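Isatin hydrolase (Ralstonia solanacearum, PDB 5NMP) probably hydrolyses the amide bond of isatin, opening its five-membered ring to isatinate, with the help of a bound manganese ion. Local coordinates at residues F194-T198 against I199-A203. Residues are numbered along the deposited sequence; the frame is centred on the assembly and turned at random.
Sequences FGVET and INTDA
The hydroxyl of Thr198 reaches across the turn to the backbone carbonyl of Asn200, OG1 to O 2.6 Å, with the donor tilted 28° from the carbonyl plane. Threonine suits this place because its side chain is short and carries a hydroxyl donor, which the first torsion sets between its own backbone N and carbonyl carbon (chi1 50°), facing the chain as it doubles back two residues later. Val196 CG2 lies 3.6 Å from the same Asn200 O, a plain van der Waals contact beside the hydrogen bond. Val196 otherwise packs on Thr201: both methyls face Thr201 CA from the same side, CG1 at 3.9 Å and CG2 at 3.8 Å, and its CG2 meets the CG2 methyl of Thr201 at 4.0 Å. A branched aliphatic residue thus fills the inside of the bend with carbon. Further back on the strand, Phe194 turns the edge of its ring to the carbonyl of Thr201, CE1 to O 3.7 Å; the side chain also touches Val148 and Phe150 of strand 147-151, a buried hydrophobic setting that suits an aromatic ring. Asn200 shapes the next step with an Asx turn, its OD1 accepting from Asp202 N at 2.9 Å in a bond whose donor stands well above the amide plane. The carboxylate of Asp202 is held by His216 and by the backbone of Cys215 in helix 214-221, while Thr201 packs near Gln228 and the manganese ligand Asp82. The chain leaving strand 193-195 of the mixed sheet folds back in a compact reversal, bridged by the Thr198 hydroxyl and followed by the Asx turn at Asn200-Asp202, that runs alongside the manganese site.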
ATOM      1  N   PHE A 194       7.787 -12.540   9.360  1.00 48.43           N
ATOM      2  CA  PHE A 194       7.390 -13.843   8.833  1.00 49.73           C
ATOM      3  C   PHE A 194       6.174 -13.697   7.908  1.00 48.83           C
ATOM      4  O   PHE A 194       5.180 -13.073   8.276  1.00 53.83           O
ATOM      5  CB  PHE A 194       7.088 -14.802   9.992  1.00 41.04           C
ATOM      6  CG  PHE A 194       7.117 -16.253   9.608  1.00 44.97           C
ATOM      7  CD1 PHE A 194       5.972 -17.027   9.688  1.00 42.57           C
ATOM      8  CD2 PHE A 194       8.291 -16.843   9.169  1.00 50.08           C
ATOM      9  CE1 PHE A 194       5.997 -18.368   9.333  1.00 47.71           C
ATOM     10  CE2 PHE A 194       8.325 -18.183   8.813  1.00 51.74           C
ATOM     11  CZ  PHE A 194       7.175 -18.946   8.895  1.00 49.76           C
ATOM     12  N   GLY A 195       6.257 -14.263   6.707  1.00 48.75           N
ATOM     13  CA  GLY A 195       5.178 -14.143   5.735  1.00 48.09           C
ATOM     14  C   GLY A 195       4.644 -15.483   5.258  1.00 50.65           C
ATOM     15  O   GLY A 195       5.414 -16.397   4.959  1.00 52.85           O
ATOM     16  N   VAL A 196       3.322 -15.604   5.180  1.00 50.53           N
ATOM     17  CA  VAL A 196       2.692 -16.875   4.829  1.00 48.39           C
ATOM     18  C   VAL A 196       1.629 -16.736   3.732  1.00 48.74           C
ATOM     19  O   VAL A 196       1.252 -15.629   3.355  1.00 53.91           O
ATOM     20  CB  VAL A 196       2.044 -17.527   6.068  1.00 46.82           C
ATOM     21  CG1 VAL A 196       3.097 -17.831   7.120  1.00 41.18           C
ATOM     22  CG2 VAL A 196       0.963 -16.621   6.640  1.00 42.78           C
ATOM     23  N   GLU A 197       1.150 -17.869   3.226  1.00 47.49           N
ATOM     24  CA  GLU A 197       0.067 -17.882   2.245  1.00 46.69           C
ATOM     25  C   GLU A 197      -1.270 -18.197   2.911  1.00 49.97           C
ATOM     26  O   GLU A 197      -2.327 -18.090   2.292  1.00 51.44           O
ATOM     27  CB  GLU A 197       0.341 -18.906   1.144  1.00 47.97           C
ATOM     28  CG  GLU A 197       1.678 -18.745   0.448  1.00 53.56           C
ATOM     29  CD  GLU A 197       1.838 -19.691  -0.731  1.00 57.36           C
ATOM     30  OE1 GLU A 197       2.970 -20.158  -0.967  1.00 60.35           O
ATOM     31  OE2 GLU A 197       0.833 -19.964  -1.422  1.00 57.19           O
ATOM     32  N   THR A 198      -1.211 -18.595   4.177  1.00 45.18           N
ATOM     33  CA  THR A 198      -2.408 -18.950   4.927  1.00 45.65           C
ATOM     34  C   THR A 198      -3.011 -17.734   5.625  1.00 46.32           C
ATOM     35  O   THR A 198      -2.465 -16.635   5.557  1.00 50.80           O
ATOM     36  CB  THR A 198      -2.111 -20.037   5.980  1.00 54.17           C
ATOM     37  OG1 THR A 198      -0.962 -19.658   6.747  1.00 46.53           O
ATOM     38  CG2 THR A 198      -1.841 -21.373   5.313  1.00 45.23           C
ATOM     39  N   ILE A 199      -4.138 -17.949   6.296  1.00 52.78           N
ATOM     40  CA  ILE A 199      -4.825 -16.895   7.033  1.00 56.55           C
ATOM     41  C   ILE A 199      -4.215 -16.732   8.430  1.00 65.63           C
ATOM     42  O   ILE A 199      -4.673 -15.923   9.234  1.00 79.40           O
ATOM     43  CB  ILE A 199      -6.342 -17.197   7.145  1.00 66.31           C
ATOM     44  CG1 ILE A 199      -7.149 -15.938   7.481  1.00 66.70           C
ATOM     45  CG2 ILE A 199      -6.592 -18.279   8.182  1.00 73.24           C
ATOM     46  CD1 ILE A 199      -7.006 -14.822   6.486  1.00 67.66           C
ATOM     47  N   ASN A 200      -3.170 -17.503   8.714  1.00 61.38           N
ATOM     48  CA  ASN A 200      -2.499 -17.439  10.011  1.00 56.51           C
ATOM     49  C   ASN A 200      -0.997 -17.690   9.860  1.00 52.36           C
ATOM     50  O   ASN A 200      -0.594 -18.611   9.153  1.00 54.37           O
ATOM     51  CB  ASN A 200      -3.123 -18.455  10.974  1.00 58.09           C
ATOM     52  CG  ASN A 200      -2.729 -18.220  12.426  1.00 62.24           C
ATOM     53  OD1 ASN A 200      -1.772 -17.501  12.721  1.00 64.46           O
ATOM     54  ND2 ASN A 200      -3.464 -18.841  13.344  1.00 60.21           N
ATOM     55  N   THR A 201      -0.168 -16.873  10.507  1.00 49.54           N
ATOM     56  CA  THR A 201       1.280 -17.084  10.446  1.00 51.47           C
ATOM     57  C   THR A 201       1.668 -18.305  11.260  1.00 49.75           C
ATOM     58  O   THR A 201       2.688 -18.938  10.998  1.00 52.78           O
ATOM     59  CB  THR A 201       2.084 -15.874  10.963  1.00 49.87           C
ATOM     60  OG1 THR A 201       1.675 -15.561  12.300  1.00 52.35           O
ATOM     61  CG2 THR A 201       1.880 -14.664  10.065  1.00 46.82           C
ATOM     62  N   ASP A 202       0.848 -18.627  12.253  1.00 49.73           N
ATOM     63  CA  ASP A 202       1.071 -19.802  13.081  1.00 52.88           C
ATOM     64  C   ASP A 202       0.377 -21.025  12.515  1.00 52.98           C
ATOM     65  O   ASP A 202      -0.590 -20.908  11.764  1.00 52.17           O
ATOM     66  CB  ASP A 202       0.583 -19.555  14.506  1.00 57.96           C
ATOM     67  CG  ASP A 202       1.577 -18.777  15.330  1.00 63.91           C
ATOM     68  OD1 ASP A 202       2.577 -19.385  15.765  1.00 66.49           O
ATOM     69  OD2 ASP A 202       1.359 -17.566  15.545  1.00 65.15           O
ATOM     70  N   ALA A 203       0.878 -22.200  12.882  1.00 52.76           N
ATOM     71  CA  ALA A 203       0.196 -23.445  12.564  1.00 49.16           C
ATOM     72  C   ALA A 203      -1.135 -23.465  13.297  1.00 51.86           C
ATOM     73  O   ALA A 203      -1.212 -23.076  14.460  1.00 50.74           O
ATOM     74  CB  ALA A 203       1.046 -24.640  12.946  1.00 49.44           C
TER